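Local coordinates for gala protein type 1, 3 or 4 (Legionella pneumophila subsp. pneumophila, PDB 4XA9) that is a leucine-rich repeat protein of an intracellular pathogen that may bind small GTPases and act as a GTPase activator, at residues E106-L111 with A132-Q137; Q85-D90 with L96-N101; E153-L158 with C172-I177; I177-L182 with L191-N196. All coordinates share one frame; numbering follows the deposited sequence.

Interaction 1: residues E106-L111 with A132-Q137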
loop_
_atom_site.group_PDB
_atom_site.type_symbol
_atom_site.label_atom_id
_atom_site.label_comp_id
_atom_site.label_asym_id
_atom_site.label_seq_id
_atom_site.Cartn_x
_atom_site.Cartn_y
_atom_site.Cartn_z
ATOM N N GLU A 106 0.184 5.775 21.333
ATOM C CA GLU A 106 0.794 6.876 22.071
ATOM C C GLU A 106 1.213 7.997 21.126
ATOM O O GLU A 106 1.119 9.175 21.465
ATOM C CB GLU A 106 2.001 6.387 22.873
ATOM C CG GLU A 106 1.661 5.415 23.997
ATOM C CD GLU A 106 0.770 6.027 25.070
ATOM O OE1 GLU A 106 0.914 7.238 25.354
ATOM O OE2 GLU A 106 -0.072 5.294 25.632
ATOM N N GLY A 107 1.680 7.624 19.939
ATOM C CA GLY A 107 2.090 8.609 18.957
ATOM C C GLY A 107 0.889 9.396 18.484
ATOM O O GLY A 107 0.916 10.622 18.406
ATOM N N VAL A 108 -0.190 8.683 18.201
ATOM C CA VAL A 108 -1.401 9.295 17.670
ATOM C C VAL A 108 -2.117 10.112 18.743
ATOM O O VAL A 108 -2.846 11.057 18.440
ATOM C CB VAL A 108 -2.336 8.213 17.073
ATOM C CG1 VAL A 108 -3.751 8.289 17.649
ATOM C CG2 VAL A 108 -2.346 8.327 15.562
ATOM N N LYS A 109 -1.891 9.751 20.006
ATOM C CA LYS A 109 -2.463 10.486 21.130
ATOM C C LYS A 109 -2.028 11.946 21.077
ATOM O O LYS A 109 -2.840 12.868 21.209
ATOM C CB LYS A 109 -2.033 9.856 22.455
ATOM C CG LYS A 109 -2.707 10.444 23.683
ATOM C CD LYS A 109 -2.052 9.929 24.957
ATOM C CE LYS A 109 -2.824 10.342 26.197
ATOM N NZ LYS A 109 -4.134 9.641 26.284
ATOM N N ALA A 110 -0.735 12.152 20.866
ATOM C CA ALA A 110 -0.185 13.498 20.757
ATOM C C ALA A 110 -0.712 14.232 19.523
ATOM O O ALA A 110 -1.128 15.386 19.610
ATOM C CB ALA A 110 1.336 13.438 20.728
ATOM N N LEU A 111 -0.692 13.562 18.374
ATOM C CA LEU A 111 -1.128 14.187 17.132
ATOM C C LEU A 111 -2.592 14.608 17.192
ATOM O O LEU A 111 -2.973 15.643 16.646
ATOM C CB LEU A 111 -0.911 13.237 15.952
ATOM C CG LEU A 111 0.547 12.980 15.600
ATOM C CD1 LEU A 111 0.642 11.965 14.482
ATOM C CD2 LEU A 111 1.243 14.281 15.210
ATOM N N ALA A 132 -7.843 5.319 17.905
ATOM C CA ALA A 132 -9.020 5.863 17.236
ATOM C C ALA A 132 -9.826 6.706 18.219
ATOM O O ALA A 132 -10.395 7.735 17.853
ATOM C CB ALA A 132 -9.871 4.754 16.662
ATOM N N GLY A 133 -9.859 6.264 19.473
ATOM C CA GLY A 133 -10.520 7.014 20.527
ATOM C C GLY A 133 -9.932 8.402 20.694
ATOM O O GLY A 133 -10.655 9.386 20.887
ATOM N N TYR A 134 -8.608 8.486 20.616
ATOM C CA TYR A 134 -7.925 9.768 20.706
ATOM C C TYR A 134 -8.284 10.665 19.526
ATOM O O TYR A 134 -8.525 11.864 19.688
ATOM C CB TYR A 134 -6.411 9.561 20.757
ATOM C CG TYR A 134 -5.928 8.736 21.932
ATOM C CD1 TYR A 134 -6.577 8.780 23.162
ATOM C CD2 TYR A 134 -4.820 7.909 21.808
ATOM C CE1 TYR A 134 -6.125 8.024 24.237
ATOM C CE2 TYR A 134 -4.367 7.154 22.867
ATOM C CZ TYR A 134 -5.018 7.213 24.078
ATOM O OH TYR A 134 -4.548 6.451 25.126
ATOM N N LEU A 135 -8.310 10.072 18.335
ATOM C CA LEU A 135 -8.545 10.814 17.104
ATOM C C LEU A 135 -9.992 11.276 17.018
ATOM O O LEU A 135 -10.309 12.243 16.321
ATOM C CB LEU A 135 -8.183 9.955 15.888
ATOM C CG LEU A 135 -6.694 9.677 15.693
ATOM C CD1 LEU A 135 -6.466 8.582 14.664
ATOM C CD2 LEU A 135 -5.998 10.954 15.254
ATOM N N ALA A 136 -10.866 10.584 17.741
ATOM C CA ALA A 136 -12.280 10.945 17.779
ATOM C C ALA A 136 -12.489 12.303 18.444
ATOM O O ALA A 136 -13.535 12.927 18.282
ATOM C CB ALA A 136 -13.076 9.874 18.502
ATOM N N GLN A 137 -11.486 12.761 19.186
ATOM C CA GLN A 137 -11.564 14.047 19.872
ATOM C C GLN A 137 -10.750 15.134 19.164
ATOM O O GLN A 137 -10.662 16.267 19.640
ATOM C CB GLN A 137 -11.082 13.900 21.318
ATOM C CG GLN A 137 -11.796 12.808 22.095
ATOM C CD GLN A 137 -13.269 13.109 22.304
ATOM O OE1 GLN A 137 -13.689 14.267 22.289
ATOM N NE2 GLN A 137 -14.064 12.060 22.493
HETATM O O HOH W 1 -2.377 5.066 24.371
#
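Lys-109 and Tyr-134 make a helix-to-helix contact on the convex side of a leucine-rich repeat solenoid, joining helix 104-113 to helix 129-135, the helix that follows strand 119-121. The aliphatic part of Lys-109 lies over one face of the Tyr-134 ring in a CH-pi contact: CG of Lys-109 sits 3.8 Å from the ring centroid and only 12° off the normal. CB of Lys-109 covers the CD2 and CE2 side of the same ring. The lysine chain runs extended as far as CE and then bends at chi4 (69°), which swings NZ past the CE1-CZ rim on the same face, 3.3 Å from CE1 of Tyr-134. Deeper in, CG1 of Val-108, in one of two modelled conformers, comes to 3.8 Å from CG of Leu-135. Leu-135 also packs on Leu-158 of the next helix, 151-159, whereas the tyrosine stays near the surface. There its hydroxyl is tied to the start of the other segment through a water lying in the ring plane, 2.7 Å from Tyr-134 OH, and this water donates a hydrogen bond of 2.6 Å to OE2 of Glu-106.

Interaction 2: residues Q85-D90 with L96-N101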
loop_
_atom_site.group_PDB
_atom_site.type_symbol
_atom_site.label_atom_id
_atom_site.label_comp_id
_atom_site.label_asym_id
_atom_site.label_seq_id
_atom_site.Cartn_x
_atom_site.Cartn_y
_atom_site.Cartn_z
ATOM N N GLN A 85 5.098 12.401 18.870
ATOM C CA GLN A 85 4.851 13.320 19.974
ATOM C C GLN A 85 5.459 14.692 19.683
ATOM O O GLN A 85 4.848 15.731 19.946
ATOM C CB GLN A 85 5.411 12.748 21.279
ATOM C CG GLN A 85 4.598 11.585 21.830
ATOM C CD GLN A 85 5.253 10.928 23.030
ATOM O OE1 GLN A 85 6.150 11.499 23.654
ATOM N NE2 GLN A 85 4.817 9.714 23.351
ATOM N N TRP A 86 6.651 14.671 19.131
ATOM C CA TRP A 86 7.372 15.870 18.805
ATOM C C TRP A 86 6.782 16.657 17.660
ATOM O O TRP A 86 6.663 17.826 17.724
ATOM C CB TRP A 86 8.893 15.651 18.745
ATOM C CG TRP A 86 9.320 15.907 20.108
ATOM C CD1 TRP A 86 9.310 15.027 21.128
ATOM C CD2 TRP A 86 9.607 17.196 20.681
ATOM N NE1 TRP A 86 9.617 15.661 22.281
ATOM C CE2 TRP A 86 9.833 16.990 22.043
ATOM C CE3 TRP A 86 9.742 18.488 20.155
ATOM C CZ2 TRP A 86 10.173 18.037 22.920
ATOM C CZ3 TRP A 86 10.101 19.531 21.013
ATOM C CH2 TRP A 86 10.295 19.302 22.384
ATOM N N LEU A 87 6.417 15.955 16.619
ATOM C CA LEU A 87 5.747 16.579 15.489
ATOM C C LEU A 87 4.488 17.312 15.946
ATOM O O LEU A 87 4.095 18.315 15.351
ATOM C CB LEU A 87 5.392 15.534 14.429
ATOM C CG LEU A 87 6.545 15.050 13.548
ATOM C CD1 LEU A 87 6.079 13.934 12.611
ATOM C CD2 LEU A 87 7.106 16.212 12.755
ATOM N N SER A 88 3.860 16.824 17.015
ATOM C CA SER A 88 2.613 17.427 17.477
ATOM C C SER A 88 2.874 18.816 18.045
ATOM O O SER A 88 1.941 19.593 18.255
ATOM C CB SER A 88 1.924 16.547 18.524
ATOM O OG SER A 88 2.608 16.578 19.765
ATOM N N GLU A 89 4.150 19.127 18.275
ATOM C CA GLU A 89 4.548 20.424 18.806
ATOM C C GLU A 89 4.871 21.423 17.697
ATOM O O GLU A 89 5.143 22.599 17.971
ATOM C CB GLU A 89 5.767 20.277 19.723
ATOM C CG GLU A 89 5.646 19.197 20.790
ATOM C CD GLU A 89 4.594 19.511 21.833
ATOM O OE1 GLU A 89 4.208 20.691 21.955
ATOM O OE2 GLU A 89 4.153 18.571 22.532
ATOM N N ASP A 90 4.861 20.969 16.447
ATOM C CA ASP A 90 5.232 21.868 15.365
ATOM C C ASP A 90 4.144 22.884 15.100
ATOM O O ASP A 90 2.959 22.553 15.068
ATOM C CB ASP A 90 5.549 21.115 14.079
ATOM C CG ASP A 90 6.145 22.028 13.022
ATOM O OD1 ASP A 90 7.384 22.209 13.011
ATOM O OD2 ASP A 90 5.376 22.578 12.212
ATOM N N LEU A 96 0.006 16.329 7.351
ATOM C CA LEU A 96 1.082 15.460 7.817
ATOM C C LEU A 96 0.894 14.011 7.391
ATOM O O LEU A 96 -0.191 13.448 7.545
ATOM C CB LEU A 96 1.184 15.528 9.344
ATOM C CG LEU A 96 2.169 14.602 10.064
ATOM C CD1 LEU A 96 3.618 14.938 9.696
ATOM C CD2 LEU A 96 1.967 14.708 11.572
ATOM N N ASP A 97 1.958 13.417 6.862
ATOM C CA ASP A 97 1.991 11.988 6.583
ATOM C C ASP A 97 3.042 11.315 7.465
ATOM O O ASP A 97 4.239 11.526 7.280
ATOM C CB ASP A 97 2.282 11.734 5.099
ATOM C CG ASP A 97 2.137 10.273 4.712
ATOM O OD1 ASP A 97 2.052 9.423 5.616
ATOM O OD2 ASP A 97 2.116 9.970 3.502
ATOM N N VAL A 98 2.590 10.506 8.419
ATOM C CA VAL A 98 3.499 9.751 9.280
ATOM C C VAL A 98 3.279 8.252 9.114
ATOM O O VAL A 98 3.573 7.475 10.024
ATOM C CB VAL A 98 3.325 10.107 10.778
ATOM C CG1 VAL A 98 3.856 11.501 11.069
ATOM C CG2 VAL A 98 1.865 9.982 11.200
ATOM N N SER A 99 2.749 7.855 7.960
ATOM C CA SER A 99 2.459 6.445 7.697
ATOM C C SER A 99 3.722 5.593 7.840
ATOM O O SER A 99 4.824 6.074 7.579
ATOM C CB SER A 99 1.860 6.281 6.299
ATOM O OG SER A 99 0.700 7.083 6.147
ATOM N N PHE A 100 3.556 4.345 8.272
ATOM C CA PHE A 100 4.662 3.392 8.368
ATOM C C PHE A 100 5.818 3.908 9.224
ATOM O O PHE A 100 6.958 3.981 8.761
ATOM C CB PHE A 100 5.176 3.031 6.972
ATOM C CG PHE A 100 4.154 2.330 6.116
ATOM C CD1 PHE A 100 3.244 3.057 5.360
ATOM C CD2 PHE A 100 4.096 0.945 6.082
ATOM C CE1 PHE A 100 2.290 2.407 4.574
ATOM C CE2 PHE A 100 3.147 0.288 5.302
ATOM C CZ PHE A 100 2.244 1.022 4.548
ATOM N N ASN A 101 5.516 4.263 10.468
ATOM C CA ASN A 101 6.539 4.770 11.387
ATOM C C ASN A 101 6.442 4.160 12.780
ATOM O O ASN A 101 7.149 4.582 13.690
ATOM C CB ASN A 101 6.453 6.295 11.507
ATOM C CG ASN A 101 7.372 7.006 10.549
ATOM O OD1 ASN A 101 8.589 7.048 10.757
ATOM N ND2 ASN A 101 6.802 7.599 9.510
#
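Leu-87 of helix 80-87 points its side chain at Leu-96 and Val-98 on the next strand and the loop after it, closing the beta-alpha-beta unit 71-73, 80-87, 95-97 of the leucine-rich repeat fold. One methyl does the touching. CD1 of Leu-87 lies 3.6 Å from CG1 of Val-98 and 3.9 Å from CD1 of Leu-96, so it is shared between two residues whose side chains leave the same side of the backbone. The two approaches differ: Leu-87 and Val-98 slide past each other in opposite directions, while Leu-96 meets the helix residue at a slant. In Leu-87 CG is anti to the carbonyl carbon (chi1 -77°) and CD1 continues the chain anti to CA (chi2 176°), which carries this methyl out to both partners; Leu-96 instead holds its CG anti to the backbone N. The contact is buried and wholly apolar, with Leu-72 of strand 71-73 and Leu-111 of helix 104-113 continuing the hydrophobic core around it.

Hydrogen bonds shape the chain on both sides of this core. On the helix side a type I turn runs from Leu-87 to Asp-90, and Asp-90 N donates to Leu-87 O at 3.0 Å. On the strand side, Asp-97, which lies between the two inward residues, forms an Asx turn. Its OD1 accepts twice: from Ser-99 N at 2.9 Å, nearly along the C-O axis, and from Ser-99 OG at 2.8 Å, on the syn side and 24° out of the carboxylate plane.

Interaction 3: residues E153-L158 with C172-I177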
loop_
_atom_site.group_PDB
_atom_site.type_symbol
_atom_site.label_atom_id
_atom_site.label_comp_id
_atom_site.label_asym_id
_atom_site.label_seq_id
_atom_site.Cartn_x
_atom_site.Cartn_y
_atom_site.Cartn_z
ATOM N N GLU A 153 -15.143 -0.760 17.432
ATOM C CA GLU A 153 -15.064 0.209 18.523
ATOM C C GLU A 153 -14.305 1.462 18.081
ATOM O O GLU A 153 -14.711 2.592 18.369
ATOM C CB GLU A 153 -14.397 -0.427 19.743
ATOM C CG GLU A 153 -14.238 0.507 20.927
ATOM C CD GLU A 153 -13.691 -0.195 22.156
ATOM O OE1 GLU A 153 -14.024 -1.382 22.366
ATOM O OE2 GLU A 153 -12.921 0.437 22.910
ATOM N N GLY A 154 -13.214 1.250 17.353
ATOM C CA GLY A 154 -12.435 2.342 16.807
ATOM C C GLY A 154 -13.189 3.289 15.888
ATOM O O GLY A 154 -13.184 4.501 16.111
ATOM N N VAL A 155 -13.827 2.751 14.850
ATOM C CA VAL A 155 -14.497 3.594 13.864
ATOM C C VAL A 155 -15.827 4.130 14.396
ATOM O O VAL A 155 -16.340 5.139 13.908
ATOM C CB VAL A 155 -14.742 2.843 12.533
ATOM C CG1 VAL A 155 -13.415 2.472 11.881
ATOM C CG2 VAL A 155 -15.609 1.615 12.743
ATOM N N ILE A 156 -16.385 3.456 15.396
ATOM C CA ILE A 156 -17.571 3.972 16.067
ATOM C C ILE A 156 -17.201 5.270 16.785
ATOM O O ILE A 156 -17.939 6.253 16.726
ATOM C CB ILE A 156 -18.163 2.937 17.047
ATOM C CG1 ILE A 156 -18.872 1.830 16.264
ATOM C CG2 ILE A 156 -19.142 3.596 18.007
ATOM C CD1 ILE A 156 -19.312 0.657 17.108
ATOM N N ALA A 157 -16.041 5.286 17.437
ATOM C CA ALA A 157 -15.560 6.508 18.075
ATOM C C ALA A 157 -15.323 7.592 17.029
ATOM O O ALA A 157 -15.772 8.726 17.189
ATOM C CB ALA A 157 -14.287 6.242 18.867
ATOM N N LEU A 158 -14.642 7.232 15.945
ATOM C CA LEU A 158 -14.369 8.178 14.866
ATOM C C LEU A 158 -15.649 8.746 14.257
ATOM O O LEU A 158 -15.690 9.914 13.869
ATOM C CB LEU A 158 -13.525 7.517 13.774
ATOM C CG LEU A 158 -12.081 7.164 14.146
ATOM C CD1 LEU A 158 -11.442 6.323 13.047
ATOM C CD2 LEU A 158 -11.266 8.430 14.391
ATOM N N CYS A 172 -9.003 -2.376 8.092
ATOM C CA CYS A 172 -8.965 -1.918 9.475
ATOM C C CYS A 172 -9.804 -2.781 10.416
ATOM O O CYS A 172 -10.145 -2.345 11.519
ATOM C CB CYS A 172 -9.429 -0.459 9.565
ATOM S SG CYS A 172 -8.270 0.754 8.845
ATOM N N ASP A 173 -10.124 -3.995 9.976
ATOM C CA ASP A 173 -10.938 -4.934 10.756
ATOM C C ASP A 173 -12.303 -4.355 11.134
ATOM O O ASP A 173 -12.785 -4.545 12.252
ATOM C CB ASP A 173 -10.184 -5.382 12.016
ATOM C CG ASP A 173 -8.990 -6.269 11.698
ATOM O OD1 ASP A 173 -9.097 -7.099 10.773
ATOM O OD2 ASP A 173 -7.939 -6.127 12.358
ATOM N N VAL A 174 -12.928 -3.661 10.188
ATOM C CA VAL A 174 -14.254 -3.096 10.397
ATOM C C VAL A 174 -15.343 -4.056 9.920
ATOM O O VAL A 174 -15.287 -4.558 8.794
ATOM C CB VAL A 174 -14.410 -1.750 9.656
ATOM C CG1 VAL A 174 -15.830 -1.232 9.781
ATOM C CG2 VAL A 174 -13.418 -0.733 10.187
ATOM N N SER A 175 -16.332 -4.318 10.771
ATOM C CA SER A 175 -17.484 -5.116 10.352
ATOM C C SER A 175 -18.703 -4.221 10.152
ATOM O O SER A 175 -18.586 -3.002 10.173
ATOM C CB SER A 175 -17.800 -6.205 11.378
ATOM O OG SER A 175 -18.340 -5.636 12.559
ATOM N N ASP A 176 -19.871 -4.839 9.980
ATOM C CA ASP A 176 -21.118 -4.107 9.768
ATOM C C ASP A 176 -21.437 -3.171 10.921
ATOM O O ASP A 176 -21.993 -2.097 10.712
ATOM C CB ASP A 176 -22.285 -5.075 9.557
ATOM C CG ASP A 176 -22.239 -5.761 8.204
ATOM O OD1 ASP A 176 -21.929 -5.080 7.207
ATOM O OD2 ASP A 176 -22.520 -6.979 8.137
ATOM N N ILE A 177 -21.084 -3.586 12.134
ATOM C CA ILE A 177 -21.309 -2.783 13.331
ATOM C C ILE A 177 -20.671 -1.401 13.222
ATOM O O ILE A 177 -21.300 -0.380 13.517
ATOM C CB ILE A 177 -20.743 -3.478 14.583
ATOM C CG1 ILE A 177 -21.311 -4.893 14.714
ATOM C CG2 ILE A 177 -21.020 -2.649 15.830
ATOM C CD1 ILE A 177 -22.810 -4.936 14.812
#
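Val-155 and Val-174 form the tight, buried half of this contact, and Ile-156 with Ile-177 its looser outer half; together they join helix 151-159 of the leucine-rich repeat solenoid to the loop and first turn of helix 176-184. The two valines reach toward each other tip to tip. CG1 of Val-155 comes to 3.6 Å from CG2 of Val-174, and CG2 of Val-155 lies 4.1 Å from both methyls of Val-174. Both branches of the loop valine therefore touch the helix, but CG2, anti to the carbonyl carbon, is the closer one and meets both methyls of Val-155.

Towards the surface the packing thins to a single methyl pair. CD1 of Ile-156, the end of its longer branch, lies 3.9 Å from CG2 of Ile-177, and the two side chains meet at a slant. The CG1 branch of Ile-177 leads away from the helix, leaving its short branch to make the contact beside solvent. No hydrogen bond crosses between the segments. Ser-175 is the N-cap of helix 176-184, and its OG accepts a weak capping bond of 3.5 Å from Ile-177 N. Just outside the segments, Ser-175 OG also bonds Asp-152 of helix 151-159, linking the helices.

On the inner side, Val-155 also packs on Leu-182 of helix 176-184, and Leu-158 extends helix 151-159 onto Ala-132 and Leu-135 of helix 129-135. Helix 151-159 is thus flanked by helix 129-135 and helix 176-184, while the loop at 172-174 follows strand 166-168.

Interaction 4: residues I177-L182 with L191-N196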
loop_
_atom_site.group_PDB
_atom_site.type_symbol
_atom_site.label_atom_id
_atom_site.label_comp_id
_atom_site.label_asym_id
_atom_site.label_seq_id
_atom_site.Cartn_x
_atom_site.Cartn_y
_atom_site.Cartn_z
ATOM N N ILE A 177 -21.084 -3.586 12.134
ATOM C CA ILE A 177 -21.309 -2.783 13.331
ATOM C C ILE A 177 -20.671 -1.401 13.222
ATOM O O ILE A 177 -21.300 -0.380 13.517
ATOM C CB ILE A 177 -20.743 -3.478 14.583
ATOM C CG1 ILE A 177 -21.311 -4.893 14.714
ATOM C CG2 ILE A 177 -21.020 -2.649 15.830
ATOM C CD1 ILE A 177 -22.810 -4.936 14.812
ATOM N N GLY A 178 -19.412 -1.377 12.807
ATOM C CA GLY A 178 -18.698 -0.122 12.655
ATOM C C GLY A 178 -19.180 0.649 11.447
ATOM O O GLY A 178 -19.358 1.864 11.504
ATOM N N ALA A 179 -19.398 -0.063 10.348
ATOM C CA ALA A 179 -19.786 0.572 9.093
ATOM C C ALA A 179 -21.143 1.256 9.218
ATOM O O ALA A 179 -21.344 2.349 8.691
ATOM C CB ALA A 179 -19.804 -0.448 7.965
ATOM N N ILE A 180 -22.070 0.617 9.924
ATOM C CA ILE A 180 -23.394 1.196 10.119
ATOM C C ILE A 180 -23.311 2.518 10.889
ATOM O O ILE A 180 -23.993 3.486 10.546
ATOM C CB ILE A 180 -24.336 0.203 10.835
ATOM C CG1 ILE A 180 -24.728 -0.914 9.868
ATOM C CG2 ILE A 180 -25.597 0.908 11.332
ATOM C CD1 ILE A 180 -25.453 -2.082 10.512
ATOM N N GLU A 181 -22.455 2.584 11.905
ATOM C CA GLU A 181 -22.319 3.825 12.664
ATOM C C GLU A 181 -21.682 4.923 11.810
ATOM O O GLU A 181 -22.072 6.087 11.890
ATOM C CB GLU A 181 -21.513 3.593 13.946
ATOM C CG GLU A 181 -22.192 2.615 14.896
ATOM C CD GLU A 181 -23.655 2.960 15.144
ATOM O OE1 GLU A 181 -23.951 4.128 15.487
ATOM O OE2 GLU A 181 -24.512 2.065 14.971
ATOM N N LEU A 182 -20.718 4.552 10.974
ATOM C CA LEU A 182 -20.146 5.502 10.027
ATOM C C LEU A 182 -21.197 5.969 9.017
ATOM O O LEU A 182 -21.209 7.130 8.612
ATOM C CB LEU A 182 -18.949 4.882 9.299
ATOM C CG LEU A 182 -17.661 4.782 10.119
ATOM C CD1 LEU A 182 -16.615 3.959 9.381
ATOM C CD2 LEU A 182 -17.118 6.167 10.435
ATOM N N LEU A 191 -15.863 8.503 2.225
ATOM C CA LEU A 191 -15.589 7.403 3.137
ATOM C C LEU A 191 -15.080 6.201 2.354
ATOM O O LEU A 191 -15.695 5.766 1.381
ATOM C CB LEU A 191 -16.845 7.046 3.942
ATOM C CG LEU A 191 -16.808 5.885 4.943
ATOM C CD1 LEU A 191 -15.764 6.111 6.031
ATOM C CD2 LEU A 191 -18.193 5.695 5.555
ATOM N N ILE A 192 -13.934 5.683 2.768
ATOM C CA ILE A 192 -13.349 4.526 2.113
ATOM C C ILE A 192 -13.146 3.427 3.140
ATOM O O ILE A 192 -12.432 3.619 4.129
ATOM C CB ILE A 192 -12.017 4.881 1.431
ATOM C CG1 ILE A 192 -12.261 5.923 0.329
ATOM C CG2 ILE A 192 -11.342 3.623 0.877
ATOM C CD1 ILE A 192 -11.009 6.309 -0.471
ATOM N N LEU A 193 -13.793 2.287 2.904
ATOM C CA LEU A 193 -13.762 1.157 3.824
ATOM C C LEU A 193 -13.531 -0.152 3.085
ATOM O O LEU A 193 -14.267 -1.124 3.279
ATOM C CB LEU A 193 -15.069 1.067 4.622
ATOM C CG LEU A 193 -15.324 2.168 5.659
ATOM C CD1 LEU A 193 -16.754 2.103 6.179
ATOM C CD2 LEU A 193 -14.330 2.055 6.812
ATOM N N GLY A 194 -12.524 -0.192 2.253
ATOM C CA GLY A 194 -12.175 -1.360 1.516
ATOM C C GLY A 194 -11.494 -2.433 2.347
ATOM O O GLY A 194 -10.949 -2.159 3.363
ATOM N N LYS A 195 -11.626 -3.639 1.836
ATOM C CA LYS A 195 -10.823 -4.761 2.479
ATOM C C LYS A 195 -11.188 -5.010 3.966
ATOM O O LYS A 195 -10.308 -5.149 4.822
ATOM C CB LYS A 195 -9.381 -4.616 2.279
ATOM C CG LYS A 195 -8.539 -5.848 2.232
ATOM C CD LYS A 195 -8.700 -6.608 0.964
ATOM C CE LYS A 195 -7.694 -7.718 0.883
ATOM N NZ LYS A 195 -6.638 -7.336 -0.079
ATOM N N ASN A 196 -12.439 -4.894 4.350
ATOM C CA ASN A 196 -12.885 -5.081 5.702
ATOM C C ASN A 196 -13.849 -6.296 5.719
ATOM O O ASN A 196 -13.742 -7.126 4.923
ATOM C CB ASN A 196 -13.524 -3.824 6.252
ATOM C CG ASN A 196 -12.505 -2.791 6.709
ATOM O OD1 ASN A 196 -11.589 -3.098 7.407
ATOM N ND2 ASN A 196 -12.681 -1.584 6.265
#
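Leu-182 is the main projection from the helix, and it fits against two leucines, Leu-191 and Leu-193, that leave the same side of the chain at 191-196. Its base and its end are received separately. CB of Leu-182 rests 3.9 Å from CD2 of Leu-191, while CD1 reaches further along and settles against the fork of Leu-193, 3.7 Å from CD1 and 3.9 Å from CD2. CD1 of Leu-191 approaches the same methyl, 4.1 Å from CD1 of Leu-182, so the tip nests between the two partners. Leu-193 carries CG anti to the carbonyl carbon (chi1 -69°) and runs on extended to CD1 (chi2 169°), which lets that one methyl reach both the end of Leu-182 and the neighbouring alanine, Ala-179.

This fit belongs to the beta-alpha-beta unit 166-168, 176-184, 190-192 of the leucine-rich repeat fold, in which regularly spaced leucines of the strand and following loop face the helix. Leu-167 of the preceding strand also packs on both Leu-182 and Leu-191, and Val-155 of helix 151-159 meets Leu-182.

One turn earlier in the helix, Ala-179 offers a small, shallow surface. The long side chain of Leu-193 lies beside it, more loosely, with CD1 of Leu-193 standing 4.4 Å from CB of Ala-179.

Interactions 2 and 4 are the buried contacts, each packing a helix leucine on two residues of the next strand and its loop; they are wholly apolar and reach the same sheet, with centres 25 Å apart. Interactions 1 and 3, only partly buried, join helix 104-113 to 129-135, and helix 151-159 to the loop and start of helix 176-184. Each has an apolar inner pair, but interaction 1 adds a lysine-tyrosine contact and a bridging water at the surface, where interaction 3 has an isoleucine pair. Interactions 3 and 4 share Ile-177 and helix 176-184, and Asn-196 OD1 probably accepts from Cys-172 N at 2.8 Å. Interaction 1 touches interaction 2 through Leu-111 and Leu-96, and interaction 3 through Leu-135 and Leu-158.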